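Local coordinates for protein filamentous hemagglutinin (Bordetella pertussis, PDB 1RWR) that serves as an adhesin exported by two-partner secretion, its N-terminal TPS domain, a right-handed parallel beta-helix, probably directing passage through the outer membrane, at residues L157-V162 against Y193-R198; A182-V187 against K228-V233. All coordinates share one frame; numbering follows the deposited sequence.

Contact 1. Residues L157-V162 against Y193-R198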
loop_
_atom_site.group_PDB
_atom_site.type_symbol
_atom_site.label_atom_id
_atom_site.label_comp_id
_atom_site.label_asym_id
_atom_site.label_seq_id
_atom_site.Cartn_x
_atom_site.Cartn_y
_atom_site.Cartn_z
ATOM N N LEU A 157 10.236 1.927 -5.612
ATOM C CA LEU A 157 9.768 2.338 -4.280
ATOM C C LEU A 157 10.716 1.858 -3.205
ATOM O O LEU A 157 11.325 0.763 -3.292
ATOM C CB LEU A 157 8.409 1.707 -3.988
ATOM C CG LEU A 157 7.268 2.009 -4.946
ATOM C CD1 LEU A 157 6.045 1.143 -4.646
ATOM C CD2 LEU A 157 6.901 3.496 -4.893
ATOM N N GLY A 158 10.829 2.616 -2.128
ATOM C CA GLY A 158 11.516 2.095 -0.981
ATOM C C GLY A 158 10.714 0.999 -0.294
ATOM O O GLY A 158 11.246 -0.064 0.058
ATOM N N TYR A 159 9.429 1.258 -0.089
ATOM C CA TYR A 159 8.480 0.229 0.366
ATOM C C TYR A 159 7.140 0.411 -0.303
ATOM O O TYR A 159 6.780 1.516 -0.780
ATOM C CB TYR A 159 8.260 0.244 1.886
ATOM C CG TYR A 159 7.739 1.564 2.403
ATOM C CD1 TYR A 159 6.388 1.869 2.352
ATOM C CD2 TYR A 159 8.606 2.538 2.916
ATOM C CE1 TYR A 159 5.903 3.091 2.768
ATOM C CE2 TYR A 159 8.112 3.774 3.374
ATOM C CZ TYR A 159 6.762 4.036 3.284
ATOM O OH TYR A 159 6.263 5.247 3.680
ATOM N N PHE A 160 6.398 -0.698 -0.302
ATOM C CA PHE A 160 5.013 -0.779 -0.691
ATOM C C PHE A 160 4.315 -1.384 0.500
ATOM O O PHE A 160 4.579 -2.549 0.858
ATOM C CB PHE A 160 4.849 -1.701 -1.903
ATOM C CG PHE A 160 3.413 -1.996 -2.258
ATOM C CD1 PHE A 160 2.581 -0.974 -2.672
ATOM C CD2 PHE A 160 2.907 -3.297 -2.206
ATOM C CE1 PHE A 160 1.213 -1.226 -3.005
ATOM C CE2 PHE A 160 1.560 -3.551 -2.484
ATOM C CZ PHE A 160 0.723 -2.528 -2.920
ATOM N N ASP A 161 3.412 -0.618 1.108
ATOM C CA ASP A 161 2.687 -1.029 2.311
ATOM C C ASP A 161 1.218 -1.083 1.986
ATOM O O ASP A 161 0.661 -0.167 1.313
ATOM C CB ASP A 161 2.845 -0.024 3.450
ATOM C CG ASP A 161 4.170 -0.098 4.148
ATOM O OD1 ASP A 161 5.049 -0.938 3.781
ATOM O OD2 ASP A 161 4.401 0.662 5.147
ATOM N N VAL A 162 0.594 -2.152 2.457
ATOM C CA VAL A 162 -0.854 -2.359 2.354
ATOM C C VAL A 162 -1.359 -2.513 3.786
ATOM O O VAL A 162 -0.944 -3.436 4.501
ATOM C CB VAL A 162 -1.204 -3.613 1.582
ATOM C CG1 VAL A 162 -2.707 -3.822 1.587
ATOM C CG2 VAL A 162 -0.717 -3.550 0.156
ATOM N N TYR A 193 -1.709 2.865 12.346
ATOM C CA TYR A 193 -0.416 2.751 11.690
ATOM C C TYR A 193 0.210 4.116 11.542
ATOM O O TYR A 193 -0.355 5.011 10.899
ATOM C CB TYR A 193 -0.593 2.130 10.324
ATOM C CG TYR A 193 0.657 1.603 9.638
ATOM C CD1 TYR A 193 1.304 0.471 10.102
ATOM C CD2 TYR A 193 1.143 2.210 8.498
ATOM C CE1 TYR A 193 2.415 -0.052 9.454
ATOM C CE2 TYR A 193 2.269 1.686 7.834
ATOM C CZ TYR A 193 2.873 0.548 8.311
ATOM O OH TYR A 193 3.921 -0.013 7.632
ATOM N N ASP A 194 1.355 4.298 12.171
ATOM C CA ASP A 194 2.063 5.545 12.038
ATOM C C ASP A 194 2.901 5.541 10.758
ATOM O O ASP A 194 3.819 4.751 10.617
ATOM C CB ASP A 194 2.982 5.758 13.231
ATOM C CG ASP A 194 3.743 7.041 13.098
ATOM O OD1 ASP A 194 3.058 8.071 12.983
ATOM O OD2 ASP A 194 4.971 7.133 13.030
ATOM N N HIS A 195 2.632 6.470 9.868
ATOM C CA HIS A 195 3.282 6.497 8.556
ATOM C C HIS A 195 4.795 6.752 8.652
ATOM O O HIS A 195 5.587 6.183 7.893
ATOM C CB HIS A 195 2.612 7.545 7.674
ATOM C CG HIS A 195 3.205 7.628 6.314
ATOM N ND1 HIS A 195 2.848 6.771 5.284
ATOM C CD2 HIS A 195 4.164 8.439 5.822
ATOM C CE1 HIS A 195 3.568 7.062 4.217
ATOM N NE2 HIS A 195 4.375 8.063 4.517
ATOM N N ALA A 196 5.216 7.572 9.602
ATOM C CA ALA A 196 6.659 7.856 9.680
ATOM C C ALA A 196 7.483 6.682 10.226
ATOM O O ALA A 196 8.594 6.443 9.758
ATOM C CB ALA A 196 6.944 9.165 10.508
ATOM N N THR A 197 6.960 5.939 11.202
ATOM C CA THR A 197 7.724 4.816 11.801
ATOM C C THR A 197 7.389 3.444 11.224
ATOM O O THR A 197 8.095 2.444 11.489
ATOM C CB THR A 197 7.527 4.773 13.305
ATOM O OG1 THR A 197 6.134 4.612 13.613
ATOM C CG2 THR A 197 7.957 6.111 13.945
ATOM N N ARG A 198 6.302 3.403 10.450
ATOM C CA ARG A 198 5.731 2.145 9.955
ATOM C C ARG A 198 5.482 1.130 11.070
ATOM O O ARG A 198 5.776 -0.067 10.913
ATOM C CB ARG A 198 6.597 1.585 8.833
ATOM C CG ARG A 198 6.681 2.553 7.689
ATOM C CD ARG A 198 7.559 2.136 6.569
ATOM N NE ARG A 198 7.146 0.898 5.915
ATOM C CZ ARG A 198 7.914 -0.160 5.763
ATOM N NH1 ARG A 198 9.162 -0.187 6.281
ATOM N NH2 ARG A 198 7.464 -1.207 5.091
HETATM O O HOH W 1 5.089 4.672 5.929
#

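Contact 2. Residues A182-V187 against K228-V233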
loop_
_atom_site.group_PDB
_atom_site.type_symbol
_atom_site.label_atom_id
_atom_site.label_comp_id
_atom_site.label_asym_id
_atom_site.label_seq_id
_atom_site.Cartn_x
_atom_site.Cartn_y
_atom_site.Cartn_z
ATOM N N ALA A 182 11.800 -3.093 -3.755
ATOM C CA ALA A 182 11.011 -2.512 -2.661
ATOM C C ALA A 182 10.852 -3.477 -1.502
ATOM O O ALA A 182 10.735 -4.682 -1.691
ATOM C CB ALA A 182 9.649 -2.120 -3.167
ATOM N N ASP A 183 10.820 -2.959 -0.293
ATOM C CA ASP A 183 10.251 -3.703 0.826
ATOM C C ASP A 183 8.736 -3.813 0.654
ATOM O O ASP A 183 8.107 -3.001 -0.036
ATOM C CB ASP A 183 10.455 -2.968 2.140
ATOM C CG ASP A 183 11.845 -2.977 2.632
ATOM O OD1 ASP A 183 12.692 -3.769 2.221
ATOM O OD2 ASP A 183 12.182 -2.135 3.506
ATOM N N ILE A 184 8.171 -4.851 1.241
ATOM C CA ILE A 184 6.723 -5.078 1.208
ATOM C C ILE A 184 6.271 -5.275 2.650
ATOM O O ILE A 184 6.875 -6.088 3.422
ATOM C CB ILE A 184 6.384 -6.323 0.406
ATOM C CG1 ILE A 184 6.838 -6.201 -1.051
ATOM C CG2 ILE A 184 4.877 -6.609 0.521
ATOM C CD1 ILE A 184 6.796 -7.516 -1.827
ATOM N N ALA A 185 5.245 -4.542 3.056
ATOM C CA ALA A 185 4.583 -4.799 4.336
ATOM C C ALA A 185 3.100 -4.873 4.108
ATOM O O ALA A 185 2.538 -4.025 3.407
ATOM C CB ALA A 185 4.915 -3.728 5.339
ATOM N N VAL A 186 2.483 -5.914 4.657
ATOM C CA VAL A 186 1.037 -6.072 4.640
ATOM C C VAL A 186 0.631 -6.135 6.122
ATOM O O VAL A 186 1.131 -6.989 6.886
ATOM C CB VAL A 186 0.600 -7.344 3.911
ATOM C CG1 VAL A 186 -0.925 -7.497 3.980
ATOM C CG2 VAL A 186 1.059 -7.355 2.489
ATOM N N VAL A 187 -0.202 -5.188 6.544
ATOM C CA VAL A 187 -0.556 -5.013 7.961
ATOM C C VAL A 187 -2.072 -5.042 8.045
ATOM O O VAL A 187 -2.761 -4.120 7.528
ATOM C CB VAL A 187 -0.009 -3.698 8.493
ATOM C CG1 VAL A 187 -0.487 -3.424 9.932
ATOM C CG2 VAL A 187 1.527 -3.675 8.387
ATOM N N LYS A 228 12.551 -6.822 -0.738
ATOM C CA LYS A 228 13.847 -6.719 -0.065
ATOM C C LYS A 228 13.758 -7.261 1.354
ATOM O O LYS A 228 14.580 -8.050 1.783
ATOM C CB LYS A 228 14.354 -5.251 -0.109
ATOM C CG LYS A 228 15.697 -5.032 0.538
ATOM C CD LYS A 228 16.269 -3.685 0.171
ATOM C CE LYS A 228 15.512 -2.559 0.815
ATOM N NZ LYS A 228 16.010 -1.279 0.261
ATOM N N HIS A 229 12.752 -6.804 2.079
ATOM C CA HIS A 229 12.240 -7.421 3.266
ATOM C C HIS A 229 10.746 -7.541 3.042
ATOM O O HIS A 229 10.129 -6.621 2.489
ATOM C CB HIS A 229 12.459 -6.559 4.515
ATOM C CG HIS A 229 13.878 -6.126 4.707
ATOM N ND1 HIS A 229 14.385 -4.995 4.109
ATOM C CD2 HIS A 229 14.899 -6.661 5.428
ATOM C CE1 HIS A 229 15.661 -4.855 4.439
ATOM N NE2 HIS A 229 16.003 -5.863 5.220
ATOM N N ILE A 230 10.178 -8.646 3.477
ATOM C CA ILE A 230 8.724 -8.880 3.448
ATOM C C ILE A 230 8.238 -9.047 4.883
ATOM O O ILE A 230 8.804 -9.839 5.669
ATOM C CB ILE A 230 8.389 -10.145 2.644
ATOM C CG1 ILE A 230 8.885 -10.041 1.205
ATOM C CG2 ILE A 230 6.871 -10.407 2.634
ATOM C CD1 ILE A 230 8.708 -11.319 0.433
ATOM N N THR A 231 7.211 -8.290 5.240
ATOM C CA THR A 231 6.616 -8.361 6.546
ATOM C C THR A 231 5.103 -8.513 6.399
ATOM O O THR A 231 4.475 -7.713 5.713
ATOM C CB THR A 231 6.916 -7.097 7.306
ATOM O OG1 THR A 231 8.340 -6.940 7.417
ATOM C CG2 THR A 231 6.378 -7.174 8.740
ATOM N N LEU A 232 4.547 -9.532 7.047
ATOM C CA LEU A 232 3.109 -9.750 7.141
ATOM C C LEU A 232 2.692 -9.733 8.593
ATOM O O LEU A 232 3.241 -10.484 9.412
ATOM C CB LEU A 232 2.686 -11.058 6.461
ATOM C CG LEU A 232 3.244 -11.375 5.046
ATOM C CD1 LEU A 232 2.815 -12.799 4.659
ATOM C CD2 LEU A 232 2.786 -10.403 4.023
ATOM N N VAL A 233 1.738 -8.868 8.913
ATOM C CA VAL A 233 1.298 -8.655 10.263
ATOM C C VAL A 233 -0.230 -8.692 10.307
ATOM O O VAL A 233 -0.884 -8.040 9.506
ATOM C CB VAL A 233 1.791 -7.305 10.820
ATOM C CG1 VAL A 233 1.133 -7.022 12.192
ATOM C CG2 VAL A 233 3.321 -7.272 10.909
HETATM O O HOH W 2 8.768 -5.088 5.100
#

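Contact 1. Residues L157-V162 against Y193-R198
Tyr159, Arg198 and Asp161 carry most of this contact, which lays the turn after strand 191-194 against the outer side of a beta-helix sheet. Strand 191-194 belongs to a small antiparallel sheet outside the helical coils. Tyr159 and Asp161 sit two residues apart on strand 159-164, so both side chains leave the same face of the sheet, toward the turn. Phe160, between them, points away.

The Arg198 side chain is bent at chi3 (61°), which lays its end across the Tyr159 ring. The guanidinium is stacked nearly flat on that ring, with the planes 14° apart. Arg198 CZ stands 4.2 Å from the centroid of the Tyr159 ring, an off-centre cation-pi contact. The CD methylene of Arg198 adds a CH-pi contact over the same face.

The guanidinium also meets Asp161 side-on. Arg198 NH2 donates to Asp161 OD1 at 2.8 Å, and Arg198 NE donates to Asp161 OD2 at 2.9 Å. Both bonds are nearly straight, both use syn lone pairs, and the two groups are almost coplanar. Tyr193 comes from another direction. Its OH donates to Asp161 OD2 at 2.6 Å, from above the carboxylate plane.

At the far end of the ring, Tyr159 OH lies 3.3 Å from His195 CE1. Water 1 bridges Tyr159 OH and the carbonyl oxygen His195 O. Within the turn, Asp194 OD2 accepts from Thr197 N in an Asx motif.

Asp161 is buried, and three bonds grip its carboxylate, two of them on OD2. The cationic partner and the phenol donor would be expected to favour its ionised form. Salt bridge and stack together fix the guanidinium's orientation.

Contact 2. Residues A182-V187 against K228-V233
Two neighbouring rungs of the parallel beta-helix pair here, strand 183-188 beside strand 229-234. The strands run parallel, 1° apart in direction, with axes 4.8 Å from each other.

Backbone bonds set the register. Ile184 and Val186 each bond in both directions: their N atoms donate to His229 O and Thr231 O, and their O atoms accept from Thr231 N and Val233 N. At the N-terminal end of the pair, Lys228 N donates to Ala182 O at 3.0 Å. Further along, water 2 donates to Ile184 O and is also hydrogen-bonded to Thr231 OG1.

Side chains line up from rung to rung. Ile184 lies beside Ile230 and Val186 beside Leu232 on one face, where Met225 touches both isoleucines and Leu232. Val186 CB meets Leu232 CD2 at 3.8 Å. The other face carries Ala185 next to Thr231 and Val187 next to Val233.

Asp183, Lys228 and His229 form a polar group at the N-terminal end. The Lys228 chain curls past the Asp183 carboxylate, but NZ stays beyond salt-bridge range. His229 ND1 donates to Asp183 OD1 at 2.8 Å, in the imidazole plane but from above the carboxylate plane, and His229 N adds a weak bond to the same oxygen.

Contacts 1 and 2 meet along the same parallel sheet, their centres about 9 Å apart. Strand 159-164 of contact 1 is the neighbour of strand 183-188 of contact 2, so three successive rungs lie in a row. Val162 probably bonds to that strand twice: Val162 N to Ala185 O at 2.9 Å, and Val187 N to Val162 O at 2.8 Å. Contact 1 also packs against contact 2 through side chains, with Asp161 OD1 3.2 Å from Ala185 CB. Strand 183-188 is followed in the chain by strand 191-194, which leads into the turn of contact 1. Contact 2 thus continues the coil stack, while contact 1 attaches an extra-helical element to it.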